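Local coordinates for protein TRAP-type transporter, periplasmic component (Cupriavidus necator, PDB 4P8B) that binds (S)-2-acetolactate between its two lobes and probably hands it to a TRAP-type transporter as its periplasmic solute-binding component, at residues 83-87 with 88-92; 129-132 with 133-137; 325-328 with 329-333. One frame throughout, in Å; residues are numbered along the deposited sequence.

In the fold
The three contacts come in series along a two-lobed periplasmic solute-binding fold, and each sits at an end of a helix. Contact 1 closes helix 82-88 and leads into strand 93-97 of the five-stranded sheet; the side chain of Ile86 lies about 12 Å from the bound acetolactate. Contact 2 opens helix 130-141, and contact 3 passes from helix 317-327 into the C-terminal helix 329-340. The centres of contacts 2 and 3 are about 13 Å apart, and the two meet where Ser134 OG lies 3.7 Å from Leu331 CD1. Thus the C-terminal helix packs on helix 130-141, away from the ligand, whereas contact 1, about 22 and 27 Å from them between centres, stands apart.

Contact 1 of 3, residues 83-87 with 88-92; sequences FSAIR and QGVID
Ala85 and Ile91 face each other across a glycine-terminated helix end, where helix 82-88 stops at Gln88 and Gly89, with positive phi, takes the C' position before the chain turns toward strand 93-97. The carbonyl of Ala85 is the main acceptor. Ile91 N reaches Ala85 O at 3.1 Å in a nearly straight bond (172° at the hydrogen), although the donor stands well above the carbonyl plane. Gly89 N divides itself between two weak bonds, to Ala85 O at 3.0 Å and to Ile86 O at 3.1 Å. Ile86 O has a second donor in the side-chain amide of Asn249, from the neighbouring strand of the sheet. One turn back, Gln88 N donates to Ser84 O at 2.8 Å, and the Gln88 side chain passes over the same carbonyl, its CG 3.1 Å from Ser84 O. Ile91 O, by contrast, is buried without a partner in the model, while both carboxylate oxygens of Asp92 are engaged, OD2 by Lys34 N. Beneath the polar turn, Ile91 closes the apolar side of the cap. With CG1 held beside its backbone N (chi1 -64°), its CD1 comes to 3.6 Å from Ala85 CB, and its CG2 lies 3.8 Å from Ile86 CG1.

Contact 2 of 3, residues 129-132 with 133-137; sequences GEVG and KSIFA
Lys133 begins the closure of the first turn of helix 130-141, its N donating to the carbonyl of the N-cap residue Gly129 (Lys133 N to Gly129 O 3.2 Å). Its side chain sets off beside the backbone N (chi1 -68°), which brings CG near the same acceptor, 3.5 Å from Gly129 O. Ser134 follows with the bond from Ser134 N to Glu130 O at 2.9 Å, and its CB brushes that carbonyl. Ile135 N then bonds to Val131 O at 3.0 Å. Its side chain runs alongside that of Val131, both pointing the same way, with Ile135 CD1 4.1 Å from Val131 CG1; Val131 also touches Ala335 of the C-terminal helix. Phe136 N completes the run at 2.9 Å from Gly132 O, while the ring turns outward from the helix to stack on Trp149 of strand 144-154. Ala137 N continues the pattern to Lys133 O. The four carbonyls of residues 129-132 are therefore all taken by regular main-chain bonds, which carry the turn, and the side chains add only light apolar contact within the helix, while Val131 meets Leu110 and Ile135 meets Leu108 and Phe111.

Contact 3 of 3, residues 325-328 with 329-333; sequences KQIG and TDLVT
Ile327 lays its CG2 branch against Val332, where Ile327 CG2 and Val332 CG2 are 3.7 Å apart and the two side chains cross at about a right angle. With CG1 anti to its backbone N (chi1 176°), Val332 turns CG2 back beside that N, toward the preceding helix; Ile327 CD1 flanks the same methyl. Both residues also touch Leu113, so the pair fills the inner side of the junction at Gly328 between helices 317-327 and 329-340. Gly328, with positive phi, ends the first helix and serves as N-cap of the second. Its carbonyl starts the new helix: Val332 N donates to Gly328 O at 3.1 Å in a fairly straight bond (163° at the hydrogen), and Leu331 N adds a weak bond to Gly328 O at 2.9 Å. The non-helical backbone at Gly328 leaves Thr329 N 4.4 Å from Lys325 O, and a water spans the gap, donating to Lys325 O at 2.6 Å and accepting from Thr329 N at 2.8 Å. One turn on, Thr329 O is gripped twice by Thr333, whose N and OG1 approach from opposite faces of the carbonyl plane. A water bridge thus takes the place of the direct bond from Thr329 N to Lys325 O, while on another side Ile327 and Val332 pack together; Lys325 O, Thr329 N and Gly328 O all find partners although the helical backbone is interrupted at Gly328.

Contact 1 of 3, residues 83-87 with 88-92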
loop_
_atom_site.group_PDB
_atom_site.type_symbol
_atom_site.label_atom_id
_atom_site.label_comp_id
_atom_site.label_asym_id
_atom_site.label_seq_id
_atom_site.Cartn_x
_atom_site.Cartn_y
_atom_site.Cartn_z
ATOM N N PHE A 83 -7.407 -6.207 9.323
ATOM C CA PHE A 83 -7.959 -5.123 10.125
ATOM C C PHE A 83 -8.847 -5.680 11.229
ATOM O O PHE A 83 -8.791 -5.226 12.378
ATOM C CB PHE A 83 -8.756 -4.135 9.272
ATOM C CG PHE A 83 -9.192 -2.919 10.026
ATOM C CD1 PHE A 83 -8.294 -1.892 10.241
ATOM C CD2 PHE A 83 -10.474 -2.807 10.545
ATOM C CE1 PHE A 83 -8.648 -0.770 10.916
ATOM C CE2 PHE A 83 -10.847 -1.668 11.242
ATOM C CZ PHE A 83 -9.923 -0.653 11.440
ATOM N N SER A 84 -9.703 -6.637 10.887
ATOM C CA SER A 84 -10.596 -7.206 11.893
ATOM C C SER A 84 -9.805 -7.880 13.017
ATOM O O SER A 84 -10.163 -7.790 14.189
ATOM C CB SER A 84 -11.559 -8.199 11.251
ATOM O OG SER A 84 -12.211 -7.613 10.141
ATOM N N ALA A 85 -8.714 -8.547 12.664
ATOM C CA ALA A 85 -7.881 -9.204 13.669
ATOM C C ALA A 85 -7.209 -8.181 14.591
ATOM O O ALA A 85 -7.047 -8.428 15.791
ATOM C CB ALA A 85 -6.836 -10.097 12.983
ATOM N N ILE A 86 -6.821 -7.030 14.034
ATOM C CA ILE A 86 -6.308 -5.940 14.867
ATOM C C ILE A 86 -7.404 -5.393 15.796
ATOM O O ILE A 86 -7.176 -5.249 16.987
ATOM C CB ILE A 86 -5.736 -4.760 14.038
ATOM C CG1 ILE A 86 -4.587 -5.206 13.151
ATOM C CG2 ILE A 86 -5.239 -3.665 14.980
ATOM C CD1 ILE A 86 -4.282 -4.241 12.022
ATOM N N ARG A 87 -8.579 -5.100 15.237
ATOM C CA ARG A 87 -9.703 -4.556 16.010
ATOM C C ARG A 87 -10.103 -5.512 17.133
ATOM O O ARG A 87 -10.428 -5.071 18.244
ATOM C CB ARG A 87 -10.884 -4.292 15.065
ATOM C CG ARG A 87 -12.058 -3.554 15.678
ATOM C CD ARG A 87 -13.206 -3.451 14.686
ATOM N NE ARG A 87 -14.164 -2.420 15.065
ATOM C CZ ARG A 87 -15.125 -2.572 15.969
ATOM N NH1 ARG A 87 -15.938 -1.560 16.232
ATOM N NH2 ARG A 87 -15.273 -3.725 16.613
ATOM N N GLN A 88 -10.073 -6.816 16.854
ATOM C CA GLN A 88 -10.433 -7.847 17.822
ATOM C C GLN A 88 -9.338 -8.073 18.856
ATOM O O GLN A 88 -9.630 -8.506 19.979
ATOM C CB GLN A 88 -10.710 -9.182 17.124
ATOM C CG GLN A 88 -11.964 -9.214 16.279
ATOM C CD GLN A 88 -11.982 -10.389 15.322
ATOM O OE1 GLN A 88 -11.226 -11.347 15.482
ATOM N NE2 GLN A 88 -12.835 -10.314 14.311
ATOM N N GLY A 89 -8.087 -7.798 18.496
ATOM C CA GLY A 89 -6.981 -8.030 19.408
ATOM C C GLY A 89 -6.208 -9.325 19.198
ATOM O O GLY A 89 -5.323 -9.672 19.984
ATOM N N VAL A 90 -6.530 -10.059 18.140
ATOM C CA VAL A 90 -5.688 -11.171 17.727
ATOM C C VAL A 90 -4.301 -10.629 17.360
ATOM O O VAL A 90 -3.274 -11.239 17.633
ATOM C CB VAL A 90 -6.315 -11.903 16.533
ATOM C CG1 VAL A 90 -5.304 -12.841 15.858
ATOM C CG2 VAL A 90 -7.556 -12.657 16.980
ATOM N N ILE A 91 -4.285 -9.451 16.744
ATOM C CA ILE A 91 -3.046 -8.736 16.438
ATOM C C ILE A 91 -2.956 -7.510 17.346
ATOM O O ILE A 91 -3.925 -6.755 17.466
ATOM C CB ILE A 91 -3.038 -8.275 14.961
ATOM C CG1 ILE A 91 -3.046 -9.490 14.036
ATOM C CG2 ILE A 91 -1.824 -7.406 14.663
ATOM C CD1 ILE A 91 -3.351 -9.148 12.600
ATOM N N ASP A 92 -1.794 -7.285 17.943
ATOM C CA ASP A 92 -1.640 -6.182 18.900
ATOM C C ASP A 92 -1.358 -4.867 18.196
ATOM O O ASP A 92 -1.826 -3.806 18.629
ATOM C CB ASP A 92 -0.488 -6.470 19.860
ATOM C CG ASP A 92 -0.725 -7.707 20.742
ATOM O OD1 ASP A 92 -1.874 -7.977 21.147
ATOM O OD2 ASP A 92 0.272 -8.383 21.013
#

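Contact 2 of 3, residues 129-132 with 133-137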
loop_
_atom_site.group_PDB
_atom_site.type_symbol
_atom_site.label_atom_id
_atom_site.label_comp_id
_atom_site.label_asym_id
_atom_site.label_seq_id
_atom_site.Cartn_x
_atom_site.Cartn_y
_atom_site.Cartn_z
ATOM N N GLY A 129 -2.178 16.224 5.364
ATOM C CA GLY A 129 -3.190 17.265 5.400
ATOM C C GLY A 129 -4.519 16.838 6.007
ATOM O O GLY A 129 -4.589 15.861 6.758
ATOM N N GLU A 130 -5.586 17.568 5.699
ATOM C CA GLU A 130 -6.872 17.300 6.319
ATOM C C GLU A 130 -7.418 15.922 5.954
ATOM O O GLU A 130 -8.164 15.321 6.728
ATOM C CB GLU A 130 -7.890 18.405 5.984
ATOM C CG GLU A 130 -8.514 18.346 4.609
ATOM C CD GLU A 130 -9.421 19.547 4.333
ATOM O OE1 GLU A 130 -10.237 19.897 5.214
ATOM O OE2 GLU A 130 -9.307 20.134 3.235
ATOM N N VAL A 131 -7.054 15.402 4.792
ATOM C CA VAL A 131 -7.574 14.112 4.393
ATOM C C VAL A 131 -7.014 13.034 5.317
ATOM O O VAL A 131 -7.761 12.189 5.817
ATOM C CB VAL A 131 -7.276 13.795 2.926
ATOM C CG1 VAL A 131 -7.540 12.335 2.623
ATOM C CG2 VAL A 131 -8.123 14.679 2.035
ATOM N N GLY A 132 -5.705 13.071 5.563
ATOM C CA GLY A 132 -5.089 12.094 6.447
ATOM C C GLY A 132 -5.651 12.191 7.845
ATOM O O GLY A 132 -5.879 11.181 8.523
ATOM N N LYS A 133 -5.891 13.415 8.292
ATOM C CA LYS A 133 -6.443 13.609 9.621
ATOM C C LYS A 133 -7.848 13.020 9.723
ATOM O O LYS A 133 -8.192 12.371 10.715
ATOM C CB LYS A 133 -6.412 15.085 9.985
ATOM C CG LYS A 133 -4.981 15.603 10.182
ATOM C CD LYS A 133 -4.934 17.118 10.338
ATOM C CE LYS A 133 -3.496 17.614 10.493
ATOM N NZ LYS A 133 -3.233 18.920 9.812
ATOM N N SER A 134 -8.651 13.215 8.683
ATOM C CA SER A 134 -10.004 12.672 8.668
ATOM C C SER A 134 -9.964 11.145 8.715
ATOM O O SER A 134 -10.736 10.512 9.426
ATOM C CB SER A 134 -10.751 13.163 7.423
ATOM O OG SER A 134 -12.055 12.593 7.358
ATOM N N ILE A 135 -9.071 10.549 7.938
ATOM C CA ILE A 135 -8.942 9.091 7.919
ATOM C C ILE A 135 -8.498 8.559 9.288
ATOM O O ILE A 135 -9.063 7.590 9.794
ATOM C CB ILE A 135 -7.992 8.629 6.799
ATOM C CG1 ILE A 135 -8.717 8.746 5.456
ATOM C CG2 ILE A 135 -7.546 7.203 7.032
ATOM C CD1 ILE A 135 -7.839 8.639 4.252
ATOM N N PHE A 136 -7.530 9.225 9.905
ATOM C CA PHE A 136 -7.102 8.826 11.249
ATOM C C PHE A 136 -8.246 8.881 12.260
ATOM O O PHE A 136 -8.399 7.972 13.069
ATOM C CB PHE A 136 -5.919 9.661 11.741
ATOM C CG PHE A 136 -4.566 9.092 11.369
ATOM C CD1 PHE A 136 -4.394 8.308 10.248
ATOM C CD2 PHE A 136 -3.460 9.375 12.166
ATOM C CE1 PHE A 136 -3.130 7.775 9.933
ATOM C CE2 PHE A 136 -2.207 8.850 11.847
ATOM C CZ PHE A 136 -2.053 8.076 10.734
ATOM N N ALA A 137 -9.071 9.927 12.195
ATOM C CA ALA A 137 -10.214 10.023 13.106
ATOM C C ALA A 137 -11.177 8.859 12.894
ATOM O O ALA A 137 -11.706 8.302 13.870
ATOM C CB ALA A 137 -10.940 11.349 12.926
#

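Contact 3 of 3, residues 325-328 with 329-333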
loop_
_atom_site.group_PDB
_atom_site.type_symbol
_atom_site.label_atom_id
_atom_site.label_comp_id
_atom_site.label_asym_id
_atom_site.label_seq_id
_atom_site.Cartn_x
_atom_site.Cartn_y
_atom_site.Cartn_z
ATOM N N LYS A 325 -18.438 8.512 -4.642
ATOM C CA LYS A 325 -19.675 8.542 -3.875
ATOM C C LYS A 325 -19.672 7.540 -2.717
ATOM O O LYS A 325 -20.197 7.820 -1.640
ATOM C CB LYS A 325 -20.865 8.256 -4.782
ATOM C CG LYS A 325 -21.092 9.340 -5.817
ATOM C CD LYS A 325 -22.334 9.072 -6.636
ATOM C CE LYS A 325 -22.696 10.279 -7.497
ATOM N NZ LYS A 325 -21.720 10.497 -8.609
ATOM N N GLN A 326 -19.086 6.368 -2.943
ATOM C CA GLN A 326 -19.041 5.334 -1.915
ATOM C C GLN A 326 -18.153 5.709 -0.735
ATOM O O GLN A 326 -18.487 5.444 0.421
ATOM C CB GLN A 326 -18.547 4.025 -2.510
ATOM C CG GLN A 326 -19.519 3.393 -3.476
ATOM C CD GLN A 326 -19.180 1.944 -3.738
ATOM O OE1 GLN A 326 -18.537 1.289 -2.912
ATOM N NE2 GLN A 326 -19.604 1.432 -4.890
ATOM N N ILE A 327 -17.007 6.306 -1.042
ATOM C CA ILE A 327 -16.033 6.694 -0.035
ATOM C C ILE A 327 -16.556 7.803 0.843
ATOM O O ILE A 327 -16.341 7.824 2.057
ATOM C CB ILE A 327 -14.745 7.183 -0.721
ATOM C CG1 ILE A 327 -13.980 6.006 -1.299
ATOM C CG2 ILE A 327 -13.868 7.951 0.243
ATOM C CD1 ILE A 327 -13.079 6.413 -2.419
ATOM N N GLY A 328 -17.256 8.727 0.207
ATOM C CA GLY A 328 -17.667 9.955 0.836
ATOM C C GLY A 328 -17.208 11.088 -0.047
ATOM O O GLY A 328 -16.037 11.470 -0.014
ATOM N N THR A 329 -18.135 11.612 -0.845
ATOM C CA THR A 329 -17.781 12.548 -1.910
ATOM C C THR A 329 -17.055 13.774 -1.373
ATOM O O THR A 329 -16.168 14.326 -2.018
ATOM C CB THR A 329 -19.029 12.932 -2.719
ATOM O OG1 THR A 329 -18.637 13.685 -3.870
ATOM C CG2 THR A 329 -20.020 13.714 -1.872
ATOM N N ASP A 330 -17.446 14.209 -0.173
ATOM C CA ASP A 330 -16.813 15.373 0.433
ATOM C C ASP A 330 -15.355 15.134 0.799
ATOM O O ASP A 330 -14.527 16.034 0.714
ATOM C CB ASP A 330 -17.554 15.791 1.709
ATOM C CG ASP A 330 -18.987 16.197 1.465
ATOM O OD1 ASP A 330 -19.325 16.553 0.316
ATOM O OD2 ASP A 330 -19.777 16.188 2.451
ATOM N N LEU A 331 -15.028 13.911 1.200
ATOM C CA LEU A 331 -13.647 13.597 1.539
ATOM C C LEU A 331 -12.816 13.536 0.269
ATOM O O LEU A 331 -11.702 14.035 0.238
ATOM C CB LEU A 331 -13.558 12.271 2.299
ATOM C CG LEU A 331 -12.164 11.810 2.736
ATOM C CD1 LEU A 331 -11.569 12.805 3.715
ATOM C CD2 LEU A 331 -12.226 10.410 3.338
ATOM N N VAL A 332 -13.379 12.960 -0.777
ATOM C CA VAL A 332 -12.659 12.872 -2.046
ATOM C C VAL A 332 -12.462 14.258 -2.632
ATOM O O VAL A 332 -11.398 14.582 -3.171
ATOM C CB VAL A 332 -13.393 11.939 -3.015
ATOM C CG1 VAL A 332 -12.687 11.944 -4.379
ATOM C CG2 VAL A 332 -13.431 10.516 -2.449
ATOM N N THR A 333 -13.468 15.108 -2.476
ATOM C CA THR A 333 -13.357 16.450 -2.977
ATOM C C THR A 333 -12.261 17.224 -2.231
ATOM O O THR A 333 -11.482 17.962 -2.837
ATOM C CB THR A 333 -14.690 17.142 -2.855
ATOM O OG1 THR A 333 -15.644 16.497 -3.710
ATOM C CG2 THR A 333 -14.571 18.591 -3.244
HETATM O O HOH W 1 -20.669 10.310 -0.866
#